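Fructose-2,6-bisphosphatase TIGAR B from Danio rerio probably hydrolyses the 2-phosphate of fructose 2,6-bisphosphate, which lowers the level of this activator and so restrains glycolysis. One contact in two of its structures: PDB 3E9E (chain A, 2.10 Å), residues 131-136 and 191-196, and PDB 3E9C (chain B, 2.00 Å), residues 131-136 and 191-196. One frame, after least-squares fit of the local backbone (RMSD 0.18 Å); residues are numbered along the deposited sequences.

Structure 1 (3E9E); sequences RFKMFL and VRHLVE. It carries 1 engineered substitution outside these segments.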
loop_
_atom_site.group_PDB
_atom_site.type_symbol
_atom_site.label_atom_id
_atom_site.label_comp_id
_atom_site.label_asym_id
_atom_site.label_seq_id
_atom_site.Cartn_x
_atom_site.Cartn_y
_atom_site.Cartn_z
ATOM N N ARG A 131 -6.754 9.738 5.682
ATOM C CA ARG A 131 -7.037 9.198 4.330
ATOM C C ARG A 131 -7.021 7.644 4.288
ATOM O O ARG A 131 -7.845 7.033 3.590
ATOM C CB ARG A 131 -6.068 9.758 3.274
ATOM C CG ARG A 131 -6.239 11.251 2.986
ATOM C CD ARG A 131 -5.667 11.661 1.628
ATOM N NE ARG A 131 -4.210 11.829 1.628
ATOM C CZ ARG A 131 -3.340 11.035 0.997
ATOM N NH1 ARG A 131 -3.739 9.935 0.334
ATOM N NH2 ARG A 131 -2.054 11.326 1.046
ATOM N N PHE A 132 -6.084 7.027 5.011
ATOM C CA PHE A 132 -6.037 5.565 5.086
ATOM C C PHE A 132 -7.232 5.009 5.854
ATOM O O PHE A 132 -7.815 4.012 5.442
ATOM C CB PHE A 132 -4.730 5.022 5.676
ATOM C CG PHE A 132 -4.661 3.511 5.670
ATOM C CD1 PHE A 132 -4.775 2.811 4.486
ATOM C CD2 PHE A 132 -4.525 2.793 6.857
ATOM C CE1 PHE A 132 -4.727 1.391 4.460
ATOM C CE2 PHE A 132 -4.460 1.381 6.844
ATOM C CZ PHE A 132 -4.562 0.692 5.645
ATOM N N LYS A 133 -7.615 5.660 6.952
ATOM C CA LYS A 133 -8.797 5.226 7.701
ATOM C C LYS A 133 -10.055 5.329 6.853
ATOM O O LYS A 133 -10.945 4.473 6.943
ATOM C CB LYS A 133 -8.995 6.039 8.978
ATOM C CG LYS A 133 -7.927 5.900 10.045
ATOM C CD LYS A 133 -8.263 6.869 11.193
ATOM C CE LYS A 133 -7.014 7.345 11.889
ATOM N NZ LYS A 133 -7.301 8.333 12.989
ATOM N N MET A 134 -10.130 6.373 6.033
ATOM C CA MET A 134 -11.278 6.547 5.135
ATOM C C MET A 134 -11.219 5.490 4.035
ATOM O O MET A 134 -12.223 4.854 3.730
ATOM C CB MET A 134 -11.314 7.948 4.525
ATOM C CG MET A 134 -11.557 9.066 5.517
ATOM S SD MET A 134 -11.309 10.682 4.727
ATOM C CE MET A 134 -12.753 10.774 3.638
ATOM N N PHE A 135 -10.039 5.288 3.451
ATOM C CA PHE A 135 -9.884 4.199 2.486
ATOM C C PHE A 135 -10.348 2.855 3.071
ATOM O O PHE A 135 -11.049 2.078 2.409
ATOM C CB PHE A 135 -8.441 4.058 1.983
ATOM C CG PHE A 135 -8.265 2.881 1.061
ATOM C CD1 PHE A 135 -8.787 2.919 -0.234
ATOM C CD2 PHE A 135 -7.645 1.708 1.507
ATOM C CE1 PHE A 135 -8.673 1.797 -1.101
ATOM C CE2 PHE A 135 -7.522 0.584 0.653
ATOM C CZ PHE A 135 -8.030 0.638 -0.659
ATOM N N LEU A 136 -9.950 2.590 4.312
ATOM C CA LEU A 136 -10.238 1.325 4.971
ATOM C C LEU A 136 -11.745 1.131 5.162
ATOM O O LEU A 136 -12.290 0.061 4.852
ATOM C CB LEU A 136 -9.486 1.272 6.295
ATOM C CG LEU A 136 -8.867 -0.010 6.839
ATOM C CD1 LEU A 136 -8.130 -0.919 5.801
ATOM C CD2 LEU A 136 -7.964 0.357 8.016
ATOM N N VAL A 191 0.628 0.775 7.190
ATOM C CA VAL A 191 1.142 -0.339 7.981
ATOM C C VAL A 191 1.195 0.024 9.475
ATOM O O VAL A 191 0.779 -0.761 10.328
ATOM C CB VAL A 191 2.504 -0.822 7.430
ATOM C CG1 VAL A 191 3.278 -1.728 8.458
ATOM C CG2 VAL A 191 2.297 -1.498 6.070
ATOM N N ARG A 192 1.659 1.231 9.783
ATOM C CA ARG A 192 1.741 1.684 11.164
ATOM C C ARG A 192 0.362 1.731 11.820
ATOM O O ARG A 192 0.187 1.306 12.961
ATOM C CB ARG A 192 2.459 3.035 11.266
ATOM C CG ARG A 192 2.830 3.411 12.676
ATOM C CD ARG A 192 3.697 4.692 12.791
ATOM N NE ARG A 192 5.103 4.423 12.476
ATOM C CZ ARG A 192 6.041 4.060 13.357
ATOM N NH1 ARG A 192 5.753 3.912 14.647
ATOM N NH2 ARG A 192 7.286 3.843 12.945
ATOM N N HIS A 193 -0.621 2.243 11.098
ATOM C CA HIS A 193 -1.979 2.243 11.619
ATOM C C HIS A 193 -2.494 0.810 11.897
ATOM O O HIS A 193 -3.095 0.537 12.952
ATOM C CB HIS A 193 -2.891 2.967 10.642
ATOM C CG HIS A 193 -4.326 2.959 11.045
ATOM N ND1 HIS A 193 -4.783 3.609 12.170
ATOM C CD2 HIS A 193 -5.404 2.378 10.477
ATOM C CE1 HIS A 193 -6.085 3.422 12.281
ATOM N NE2 HIS A 193 -6.486 2.682 11.264
ATOM N N LEU A 194 -2.245 -0.099 10.955
ATOM C CA LEU A 194 -2.695 -1.480 11.095
ATOM C C LEU A 194 -2.045 -2.102 12.325
ATOM O O LEU A 194 -2.728 -2.713 13.158
ATOM C CB LEU A 194 -2.386 -2.288 9.823
ATOM C CG LEU A 194 -3.189 -1.883 8.577
ATOM C CD1 LEU A 194 -2.878 -2.803 7.385
ATOM C CD2 LEU A 194 -4.690 -1.899 8.842
ATOM N N VAL A 195 -0.739 -1.862 12.462
ATOM C CA VAL A 195 0.087 -2.491 13.492
ATOM C C VAL A 195 -0.098 -1.830 14.839
ATOM O O VAL A 195 -0.342 -2.523 15.810
ATOM C CB VAL A 195 1.579 -2.548 13.077
ATOM C CG1 VAL A 195 2.475 -2.907 14.253
ATOM C CG2 VAL A 195 1.775 -3.542 11.955
ATOM N N GLU A 196 -0.017 -0.496 14.891
ATOM C CA GLU A 196 -0.078 0.264 16.154
ATOM C C GLU A 196 -1.469 0.600 16.637
ATOM O O GLU A 196 -1.790 0.378 17.799
ATOM C CB GLU A 196 0.642 1.611 16.026
ATOM C CG GLU A 196 2.132 1.551 15.847
ATOM C CD GLU A 196 2.794 2.949 15.944
ATOM O OE1 GLU A 196 2.098 4.000 15.808
ATOM O OE2 GLU A 196 4.024 2.979 16.165
#
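Phe132 and His193 meet rim to rim where helix 125-147 packs across helix 184-197, both lying against the central sheet of the histidine phosphatase fold. Their planes stand at 86°, and Phe132 CD2 comes to 3.7 Å from His193 CD2. This is the tight, buried part: Leu194 CD2 sits in the plane of the Phe132 ring, at its edge, 3.8 Å from Phe132 CE2, while Leu194 also rests on Phe223 and Phe225 of strand 220-230. With CG anti to the backbone N (chi1 177°), the imidazole of His193 reaches across to helix 125-147; its ND1 is hydrogen-bonded to Asp197. Toward solvent the contact thins to Lys133, whose CG makes a CH-pi contact 4.1 Å from the His193 ring centroid. Arg192 and Glu196 pair as a salt bridge along their helix, modelled too short to be taken at face value.

Structure 1 against structure 2
The main change from structure 1 to structure 2 is a potassium ion, modelled in structure 2 alone, near the C-terminal end of helix 184-197. Val195(B) O binds it at 2.6 Å and Glu196(B) O at 3.0 Å, with Leu198(B) O as a further protein ligand and a modelled water at the longer distance of 3.3 Å. In structure 1 no ion or ligand is modelled at that place. The backbone hardly answers: all comparable CA atoms coincide within the error, so the carbonyls of Val195(B) and Glu196(B) appear to come from a turn already present in structure 1. Phe132(A), Lys133(A), His193(A) and Leu194(A) keep their places as well. Away from this packing, the engineered Ala11(A) stands where structure 2 has His11(B), the residue that becomes phosphohistidine in the reaction. The side chain of Glu196(B) lies differently from that of Glu196(A), although a salt bridge joins Arg192(A) to Glu196(A) and, at long range, Arg192(B) to Glu196(B); Met134(B), touching nothing across the contact, also differs from Met134(A).

Structure 2 (3E9C); sequences RFKMFL and VRHLVE. With K (potassium ion), chain C.
Phe132 and His193 lie rim to rim, their planes at 80°, with Phe132 CD2 3.7 Å from His193 CD2. They belong to the tight, buried part, where Leu194 CD2 sits in the plane of the Phe132 ring, at its edge, 3.7 Å from Phe132 CE2; behind it Leu194 leans on Phe223 and Phe225. His193 has CG anti to the backbone N (chi1 179°), which carries its imidazole across to helix 125-147, and ND1 is hydrogen-bonded to Asp197. On the solvent side Lys133 lays CG 4.0 Å from the His193 ring centroid in a CH-pi contact. Arg192 and Glu196 form a long salt bridge along their helix. Near the C-terminal end of helix 184-197 a potassium ion is bound by Val195 O at 2.6 Å and Glu196 O at 3.0 Å, together with Leu198 O and a more distant water.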
loop_
_atom_site.group_PDB
_atom_site.type_symbol
_atom_site.label_atom_id
_atom_site.label_comp_id
_atom_site.label_asym_id
_atom_site.label_seq_id
_atom_site.Cartn_x
_atom_site.Cartn_y
_atom_site.Cartn_z
ATOM N N ARG B 131 -6.588 9.633 5.658
ATOM C CA ARG B 131 -6.940 9.115 4.345
ATOM C C ARG B 131 -6.932 7.587 4.331
ATOM O O ARG B 131 -7.836 6.966 3.770
ATOM C CB ARG B 131 -6.031 9.689 3.243
ATOM C CG ARG B 131 -6.244 11.203 3.033
ATOM C CD ARG B 131 -5.730 11.649 1.681
ATOM N NE ARG B 131 -4.285 11.900 1.631
ATOM C CZ ARG B 131 -3.393 11.098 1.048
ATOM N NH1 ARG B 131 -3.761 9.934 0.504
ATOM N NH2 ARG B 131 -2.125 11.467 1.009
ATOM N N PHE B 132 -5.921 6.974 4.938
ATOM C CA PHE B 132 -5.949 5.510 5.033
ATOM C C PHE B 132 -7.147 4.997 5.845
ATOM O O PHE B 132 -7.783 4.032 5.448
ATOM C CB PHE B 132 -4.649 4.913 5.568
ATOM C CG PHE B 132 -4.653 3.394 5.554
ATOM C CD1 PHE B 132 -4.781 2.697 4.343
ATOM C CD2 PHE B 132 -4.584 2.666 6.747
ATOM C CE1 PHE B 132 -4.796 1.295 4.306
ATOM C CE2 PHE B 132 -4.580 1.255 6.728
ATOM C CZ PHE B 132 -4.701 0.565 5.513
ATOM N N LYS B 133 -7.475 5.651 6.954
ATOM C CA LYS B 133 -8.656 5.247 7.740
ATOM C C LYS B 133 -9.922 5.318 6.895
ATOM O O LYS B 133 -10.802 4.456 6.981
ATOM C CB LYS B 133 -8.856 6.166 8.942
ATOM C CG LYS B 133 -7.903 5.956 10.108
ATOM C CD LYS B 133 -8.314 6.932 11.228
ATOM C CE LYS B 133 -7.234 7.095 12.241
ATOM N NZ LYS B 133 -7.501 8.263 13.148
ATOM N N MET B 134 -10.010 6.356 6.076
ATOM C CA MET B 134 -11.171 6.495 5.184
ATOM C C MET B 134 -11.155 5.422 4.118
ATOM O O MET B 134 -12.206 4.865 3.762
ATOM C CB MET B 134 -11.176 7.862 4.537
ATOM C CG MET B 134 -11.461 8.922 5.570
ATOM S SD MET B 134 -11.644 10.512 4.825
ATOM C CE MET B 134 -10.006 10.924 4.425
ATOM N N PHE B 135 -9.961 5.112 3.616
ATOM C CA PHE B 135 -9.873 4.057 2.618
ATOM C C PHE B 135 -10.334 2.718 3.205
ATOM O O PHE B 135 -11.089 1.965 2.569
ATOM C CB PHE B 135 -8.461 3.929 2.039
ATOM C CG PHE B 135 -8.308 2.736 1.146
ATOM C CD1 PHE B 135 -8.861 2.748 -0.143
ATOM C CD2 PHE B 135 -7.655 1.588 1.594
ATOM C CE1 PHE B 135 -8.750 1.627 -0.991
ATOM C CE2 PHE B 135 -7.529 0.471 0.757
ATOM C CZ PHE B 135 -8.082 0.484 -0.532
ATOM N N LEU B 136 -9.880 2.419 4.420
ATOM C CA LEU B 136 -10.295 1.175 5.093
ATOM C C LEU B 136 -11.812 1.088 5.269
ATOM O O LEU B 136 -12.405 0.022 5.042
ATOM C CB LEU B 136 -9.631 1.052 6.470
ATOM C CG LEU B 136 -8.254 0.410 6.538
ATOM C CD1 LEU B 136 -7.903 0.221 8.025
ATOM C CD2 LEU B 136 -8.171 -0.942 5.754
ATOM N N VAL B 191 0.621 0.950 7.201
ATOM C CA VAL B 191 1.123 -0.186 7.991
ATOM C C VAL B 191 1.217 0.172 9.481
ATOM O O VAL B 191 0.800 -0.611 10.358
ATOM C CB VAL B 191 2.494 -0.673 7.444
ATOM C CG1 VAL B 191 3.162 -1.684 8.409
ATOM C CG2 VAL B 191 2.320 -1.285 6.070
ATOM N N ARG B 192 1.738 1.354 9.788
ATOM C CA ARG B 192 1.755 1.794 11.191
ATOM C C ARG B 192 0.370 1.820 11.806
ATOM O O ARG B 192 0.189 1.393 12.943
ATOM C CB ARG B 192 2.290 3.195 11.301
ATOM C CG ARG B 192 3.714 3.258 11.042
ATOM C CD ARG B 192 4.387 3.008 12.319
ATOM N NE ARG B 192 5.790 3.252 12.099
ATOM C CZ ARG B 192 6.672 3.434 13.052
ATOM N NH1 ARG B 192 7.911 3.637 12.681
ATOM N NH2 ARG B 192 6.307 3.402 14.341
ATOM N N HIS B 193 -0.575 2.414 11.086
ATOM C CA HIS B 193 -1.962 2.394 11.507
ATOM C C HIS B 193 -2.496 0.975 11.772
ATOM O O HIS B 193 -3.098 0.736 12.802
ATOM C CB HIS B 193 -2.876 3.096 10.488
ATOM C CG HIS B 193 -4.321 3.064 10.887
ATOM N ND1 HIS B 193 -4.800 3.751 11.981
ATOM C CD2 HIS B 193 -5.374 2.380 10.379
ATOM C CE1 HIS B 193 -6.091 3.506 12.122
ATOM N NE2 HIS B 193 -6.467 2.686 11.153
ATOM N N LEU B 194 -2.298 0.058 10.827
ATOM C CA LEU B 194 -2.785 -1.324 10.961
ATOM C C LEU B 194 -2.163 -2.000 12.185
ATOM O O LEU B 194 -2.873 -2.623 12.994
ATOM C CB LEU B 194 -2.468 -2.131 9.697
ATOM C CG LEU B 194 -3.270 -1.761 8.425
ATOM C CD1 LEU B 194 -2.828 -2.634 7.233
ATOM C CD2 LEU B 194 -4.767 -1.887 8.673
ATOM N N VAL B 195 -0.847 -1.835 12.339
ATOM C CA VAL B 195 -0.100 -2.552 13.375
ATOM C C VAL B 195 -0.301 -1.902 14.747
ATOM O O VAL B 195 -0.570 -2.600 15.749
ATOM C CB VAL B 195 1.417 -2.661 13.014
ATOM C CG1 VAL B 195 2.218 -3.300 14.157
ATOM C CG2 VAL B 195 1.608 -3.467 11.705
ATOM N N GLU B 196 -0.167 -0.575 14.811
ATOM C CA GLU B 196 -0.194 0.096 16.108
ATOM C C GLU B 196 -1.582 0.502 16.593
ATOM O O GLU B 196 -1.947 0.200 17.736
ATOM C CB GLU B 196 0.704 1.321 16.110
ATOM C CG GLU B 196 2.190 0.991 16.090
ATOM C CD GLU B 196 3.018 2.184 16.532
ATOM O OE1 GLU B 196 4.018 1.987 17.251
ATOM O OE2 GLU B 196 2.632 3.322 16.198
HETATM K K K C . -1.876 -2.785 18.043
HETATM O O HOH W 1 0.652 -4.620 16.879
#